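PDB 7M0O: 3-phosphoshikimate 1-carboxyvinyltransferase, which probably transfers the enolpyruvyl group of phosphoenolpyruvate to the 5-hydroxyl of shikimate-3-phosphate, a late step of chorismate biosynthesis. Local coordinates for residues R114-R117 with D122-H125; D77-A82 with R105-L110. One frame throughout, in Å; residues are numbered along the deposited sequence. Where two conformers were deposited one is given.

Contact 1 of 2, residues R114-R117 with D122-H125. With K (potassium ion), chain C.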
loop_
_atom_site.group_PDB
_atom_site.type_symbol
_atom_site.label_atom_id
_atom_site.label_comp_id
_atom_site.label_asym_id
_atom_site.label_seq_id
_atom_site.Cartn_x
_atom_site.Cartn_y
_atom_site.Cartn_z
ATOM N N ARG A 114 -8.852 20.876 7.952
ATOM C CA ARG A 114 -9.113 22.184 7.357
ATOM C C ARG A 114 -10.091 22.068 6.197
ATOM O O ARG A 114 -10.987 22.908 6.044
ATOM C CB ARG A 114 -7.797 22.821 6.907
ATOM C CG ARG A 114 -7.941 24.100 6.095
ATOM C CD ARG A 114 -7.124 23.987 4.820
ATOM N NE ARG A 114 -7.479 22.761 4.112
ATOM C CZ ARG A 114 -6.621 21.976 3.471
ATOM N NH1 ARG A 114 -5.333 22.272 3.416
ATOM N NH2 ARG A 114 -7.073 20.898 2.874
ATOM N N ALA A 115 -9.939 21.024 5.376
ATOM C CA ALA A 115 -10.846 20.811 4.255
ATOM C C ALA A 115 -12.257 20.484 4.732
ATOM O O ALA A 115 -13.229 20.964 4.144
ATOM C CB ALA A 115 -10.297 19.696 3.355
ATOM N N LEU A 116 -12.393 19.685 5.803
ATOM C CA LEU A 116 -13.725 19.349 6.310
ATOM C C LEU A 116 -14.432 20.593 6.843
ATOM O O LEU A 116 -15.649 20.749 6.665
ATOM C CB LEU A 116 -13.635 18.293 7.409
ATOM C CG LEU A 116 -13.283 16.878 6.927
ATOM C CD1 LEU A 116 -13.010 15.924 8.129
ATOM C CD2 LEU A 116 -14.381 16.300 6.044
ATOM N N ARG A 117 -13.689 21.458 7.533
ATOM C CA ARG A 117 -14.269 22.698 8.043
ATOM C C ARG A 117 -14.551 23.700 6.925
ATOM O O ARG A 117 -15.569 24.412 6.969
ATOM C CB ARG A 117 -13.357 23.276 9.117
ATOM C CG ARG A 117 -13.403 22.432 10.414
ATOM C CD ARG A 117 -12.420 22.971 11.437
ATOM N NE ARG A 117 -11.034 22.695 11.062
ATOM C CZ ARG A 117 -9.978 23.124 11.749
ATOM N NH1 ARG A 117 -10.161 23.833 12.858
ATOM N NH2 ARG A 117 -8.740 22.824 11.347
ATOM N N ASP A 122 -18.729 21.024 11.523
ATOM C CA ASP A 122 -18.424 21.517 12.865
ATOM C C ASP A 122 -17.450 20.528 13.481
ATOM O O ASP A 122 -17.846 19.563 14.131
ATOM C CB ASP A 122 -19.690 21.634 13.705
ATOM C CG ASP A 122 -19.425 22.180 15.100
ATOM O OD1 ASP A 122 -18.257 22.194 15.555
ATOM O OD2 ASP A 122 -20.404 22.594 15.759
ATOM N N LEU A 123 -16.163 20.753 13.248
ATOM C CA LEU A 123 -15.087 19.960 13.825
ATOM C C LEU A 123 -14.257 20.876 14.714
ATOM O O LEU A 123 -13.904 21.993 14.315
ATOM C CB LEU A 123 -14.213 19.325 12.724
ATOM C CG LEU A 123 -13.064 18.386 13.090
ATOM C CD1 LEU A 123 -12.777 17.519 11.887
ATOM C CD2 LEU A 123 -11.812 19.200 13.475
ATOM N N ARG A 124 -13.933 20.397 15.908
ATOM C CA ARG A 124 -13.176 21.169 16.875
ATOM C C ARG A 124 -12.024 20.330 17.403
ATOM O O ARG A 124 -12.228 19.205 17.867
ATOM C CB ARG A 124 -14.077 21.637 18.028
ATOM C CG ARG A 124 -15.248 22.467 17.546
ATOM C CD ARG A 124 -16.165 22.896 18.675
ATOM N NE ARG A 124 -17.524 23.149 18.198
ATOM C CZ ARG A 124 -18.538 23.452 19.002
ATOM N NH1 ARG A 124 -18.338 23.543 20.314
ATOM N NH2 ARG A 124 -19.750 23.656 18.505
ATOM N N HIS A 125 -10.818 20.874 17.303
ATOM C CA HIS A 125 -9.655 20.276 17.940
ATOM C C HIS A 125 -9.631 20.696 19.407
ATOM O O HIS A 125 -9.662 21.896 19.715
ATOM C CB HIS A 125 -8.382 20.710 17.223
ATOM C CG HIS A 125 -8.282 20.199 15.820
ATOM N ND1 HIS A 125 -7.833 18.926 15.525
ATOM C CD2 HIS A 125 -8.586 20.776 14.632
ATOM C CE1 HIS A 125 -7.852 18.751 14.215
ATOM N NE2 HIS A 125 -8.290 19.862 13.649
HETATM K K K C . -16.994 26.660 5.618
#
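Arg117 lays its aliphatic stem across Leu123 at about a right angle, with CG 4.0 Å from Leu123 CB and CD 3.4 Å from Leu123 O. A bend at the third torsion (chi3 -72°) turns the arm toward His125, whose ring meets one face of the guanidinium edge-on: the two planes stand 70° apart, and Arg117 NH2 lies 3.8 Å from His125 NE2. No hydrogen bond joins this pair. His125 NE2 is bonded to Ser113 OG and His125 ND1 to His131 O, while Arg117 NE is bonded to Ser113 O and its NH1 forms a salt bridge with Glu129. With an alanine here, Glu129 would probably lose its cationic mate and the edge of the His125 ring its cover.

Beneath the arginine the contact is apolar and buried. With CG anti to its backbone N (chi1 -177°), Leu123 turns its branch toward the helix, where CD1 meets Leu116 CD1 at 4.1 Å; Leu116 in turn packs on Leu163 of helix 155-163. A short turn links helix 110-118 to the edge strand 122-125, which is antiparallel to strand 134-139 in a four-stranded mixed sheet, and the odd strand residues Leu123 and His125 meet the helix.

The side chains of Asp122 and Arg124 leave the strand pointing away from helix 110-118, and Arg124 is exposed on this looser side. There Arg124 grips the carboxylate side-on, NE to Asp122 OD1 at 2.9 Å and NH2 to Asp122 OD2 at 3.0 Å, both on syn lone pairs. At the end of the helix Arg117 O binds the potassium ion at 3.0 Å, together with Asp118 O.

Contact 2 of 2, residues D77-A82 with R105-L110; sequences DGATTA and RRRPLL
Ala82 N bonds to Gly78 O at 3.0 Å, closing the first turn of helix 79-90 behind its N-cap residue Gly78, and this turn presents Ala79 and Ala82 to the 105-110 loop. The methyl of Ala79 sits over one face of the Arg107 guanidinium. Its CB is 3.7 Å from Arg107 NH1, 3.8 Å from NH2 and 3.9 Å from CZ, near-equal distances that place it above the forked end rather than beside one nitrogen. Arg107 CG lies beside the backbone N, and a bend at chi3 (53°) brings the guanidinium over that methyl.

One turn along, Ala82 meets Leu109, whose CD1 comes 4.4 Å from Ala82 O, an oxygen hydrogen-bonded to His132 NE2. This half is more buried but looser, and no hydrogen bond crosses between the two segments, which bury 116 Å² in all.

Arg107 is predicted to bind phosphoenolpyruvate. The side chain of Ala79 lies about 5 Å from that of Gln155 and about 6 Å from that of Lys8 (nearest atoms), both likewise predicted to bind it. Arg107 NH2 also lies close to Arg83 NH2, a gathering of positive charge consistent with an anion pocket. Ala82 packs on Met104 of helix 102-105, and Leu109, N-cap of helix 110-118, on Tyr156 of helix 155-163. Helix 79-90 follows strand 70-74 and precedes its parallel neighbour 95-99, while the 105-110 loop leads into helix 110-118.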
loop_
_atom_site.group_PDB
_atom_site.type_symbol
_atom_site.label_atom_id
_atom_site.label_comp_id
_atom_site.label_asym_id
_atom_site.label_seq_id
_atom_site.Cartn_x
_atom_site.Cartn_y
_atom_site.Cartn_z
ATOM N N ASP A 77 -3.399 3.306 17.618
ATOM C CA ASP A 77 -2.170 3.755 16.978
ATOM C C ASP A 77 -2.300 3.834 15.465
ATOM O O ASP A 77 -1.289 3.980 14.771
ATOM C CB ASP A 77 -1.019 2.794 17.318
ATOM C CG ASP A 77 -0.786 2.643 18.818
ATOM O OD1 ASP A 77 -0.516 3.654 19.489
ATOM O OD2 ASP A 77 -0.860 1.503 19.320
ATOM N N GLY A 78 -3.513 3.707 14.931
ATOM C CA GLY A 78 -3.664 3.495 13.507
ATOM C C GLY A 78 -3.922 4.772 12.736
ATOM O O GLY A 78 -4.894 5.478 13.010
ATOM N N ALA A 79 -3.052 5.082 11.774
ATOM C CA ALA A 79 -3.187 6.332 11.036
ATOM C C ALA A 79 -4.444 6.335 10.176
ATOM O O ALA A 79 -5.135 7.359 10.081
ATOM C CB ALA A 79 -1.951 6.575 10.175
ATOM N N THR A 80 -4.756 5.203 9.541
ATOM C CA THR A 80 -5.960 5.125 8.718
ATOM C C THR A 80 -7.212 5.350 9.560
ATOM O O THR A 80 -8.111 6.110 9.177
ATOM C CB THR A 80 -6.035 3.764 8.015
ATOM O OG1 THR A 80 -5.075 3.710 6.957
ATOM C CG2 THR A 80 -7.430 3.556 7.445
ATOM N N THR A 81 -7.304 4.656 10.694
ATOM C CA THR A 81 -8.432 4.833 11.601
ATOM C C THR A 81 -8.578 6.296 12.020
ATOM O O THR A 81 -9.692 6.836 12.044
ATOM C CB THR A 81 -8.253 3.942 12.832
ATOM O OG1 THR A 81 -7.986 2.581 12.419
ATOM C CG2 THR A 81 -9.484 3.975 13.720
ATOM N N ALA A 82 -7.455 6.952 12.331
ATOM C CA ALA A 82 -7.470 8.320 12.838
ATOM C C ALA A 82 -7.908 9.341 11.800
ATOM O O ALA A 82 -8.376 10.423 12.177
ATOM C CB ALA A 82 -6.085 8.700 13.369
ATOM N N ARG A 105 -1.555 10.818 18.868
ATOM C CA ARG A 105 -1.923 12.227 19.002
ATOM C C ARG A 105 -0.865 13.131 18.391
ATOM O O ARG A 105 -1.182 14.220 17.913
ATOM C CB ARG A 105 -2.140 12.608 20.474
ATOM C CG ARG A 105 -3.394 12.033 21.149
ATOM C CD ARG A 105 -3.509 12.529 22.584
ATOM N NE ARG A 105 -4.564 11.865 23.341
ATOM C CZ ARG A 105 -4.377 11.219 24.490
ATOM N NH1 ARG A 105 -3.167 11.155 25.021
ATOM N NH2 ARG A 105 -5.410 10.645 25.101
ATOM N N ARG A 106 0.394 12.694 18.386
ATOM C CA ARG A 106 1.469 13.527 17.875
ATOM C C ARG A 106 1.477 13.629 16.350
ATOM O O ARG A 106 2.262 14.415 15.811
ATOM C CB ARG A 106 2.806 12.984 18.387
ATOM C CG ARG A 106 2.954 13.070 19.912
ATOM C CD ARG A 106 4.402 12.764 20.337
ATOM N NE ARG A 106 4.629 11.336 20.566
ATOM C CZ ARG A 106 5.381 10.845 21.548
ATOM N NH1 ARG A 106 5.988 11.672 22.395
ATOM N NH2 ARG A 106 5.532 9.528 21.680
ATOM N N ARG A 107 0.622 12.871 15.647
ATOM C CA ARG A 107 0.564 12.888 14.191
ATOM C C ARG A 107 -0.667 13.672 13.742
ATOM O O ARG A 107 -1.769 13.102 13.675
ATOM C CB ARG A 107 0.533 11.463 13.625
ATOM C CG ARG A 107 1.819 10.661 13.898
ATOM C CD ARG A 107 1.796 9.325 13.181
ATOM N NE ARG A 107 1.510 9.496 11.760
ATOM C CZ ARG A 107 1.403 8.497 10.891
ATOM N NH1 ARG A 107 1.555 7.245 11.294
ATOM N NH2 ARG A 107 1.139 8.755 9.617
ATOM N N PRO A 108 -0.547 14.954 13.414
ATOM C CA PRO A 108 -1.740 15.733 13.052
ATOM C C PRO A 108 -2.260 15.371 11.670
ATOM O O PRO A 108 -1.638 14.642 10.893
ATOM C CB PRO A 108 -1.254 17.183 13.104
ATOM C CG PRO A 108 0.198 17.088 12.781
ATOM C CD PRO A 108 0.676 15.779 13.390
ATOM N N LEU A 109 -3.440 15.909 11.377
ATOM C CA LEU A 109 -4.134 15.702 10.107
ATOM C C LEU A 109 -4.733 17.016 9.615
ATOM O O LEU A 109 -5.850 17.050 9.084
ATOM C CB LEU A 109 -5.216 14.630 10.245
ATOM C CG LEU A 109 -6.261 14.888 11.346
ATOM C CD1 LEU A 109 -7.665 14.540 10.860
ATOM C CD2 LEU A 109 -5.948 14.090 12.604
ATOM N N LEU A 110 -3.987 18.115 9.762
ATOM C CA LEU A 110 -4.562 19.437 9.516
ATOM C C LEU A 110 -5.083 19.652 8.093
ATOM O O LEU A 110 -6.155 20.266 7.951
ATOM C CB LEU A 110 -3.542 20.527 9.877
ATOM C CG LEU A 110 -4.129 21.945 9.847
ATOM C CD1 LEU A 110 -5.374 22.067 10.757
ATOM C CD2 LEU A 110 -3.061 22.941 10.242
#

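Overall arrangement
The two contacts follow in series, contact 2 closing before contact 1 opens, and their centres are 15 Å apart. Helix 110-118 joins them: its first residue ends contact 2 and residues 114-117 supply the helical side of contact 1, with Arg117 NH2 packed 3.5 Å from Leu110 CD1. In the mixed sheet ordered 70-74, 95-99, 134-139, 122-125, contact 1 uses the last, an edge strand, and contact 2 the helix of the beta-alpha-beta crossover between the first two. His131 is hydrogen-bonded to both contacts, its ND1 to Arg105 O and its O to His125 ND1. Through Arg107, contact 2 borders the predicted substrate site; contact 1, its centre about 27 Å from the chain's centre against about 17 Å, lies outward beside the potassium ion.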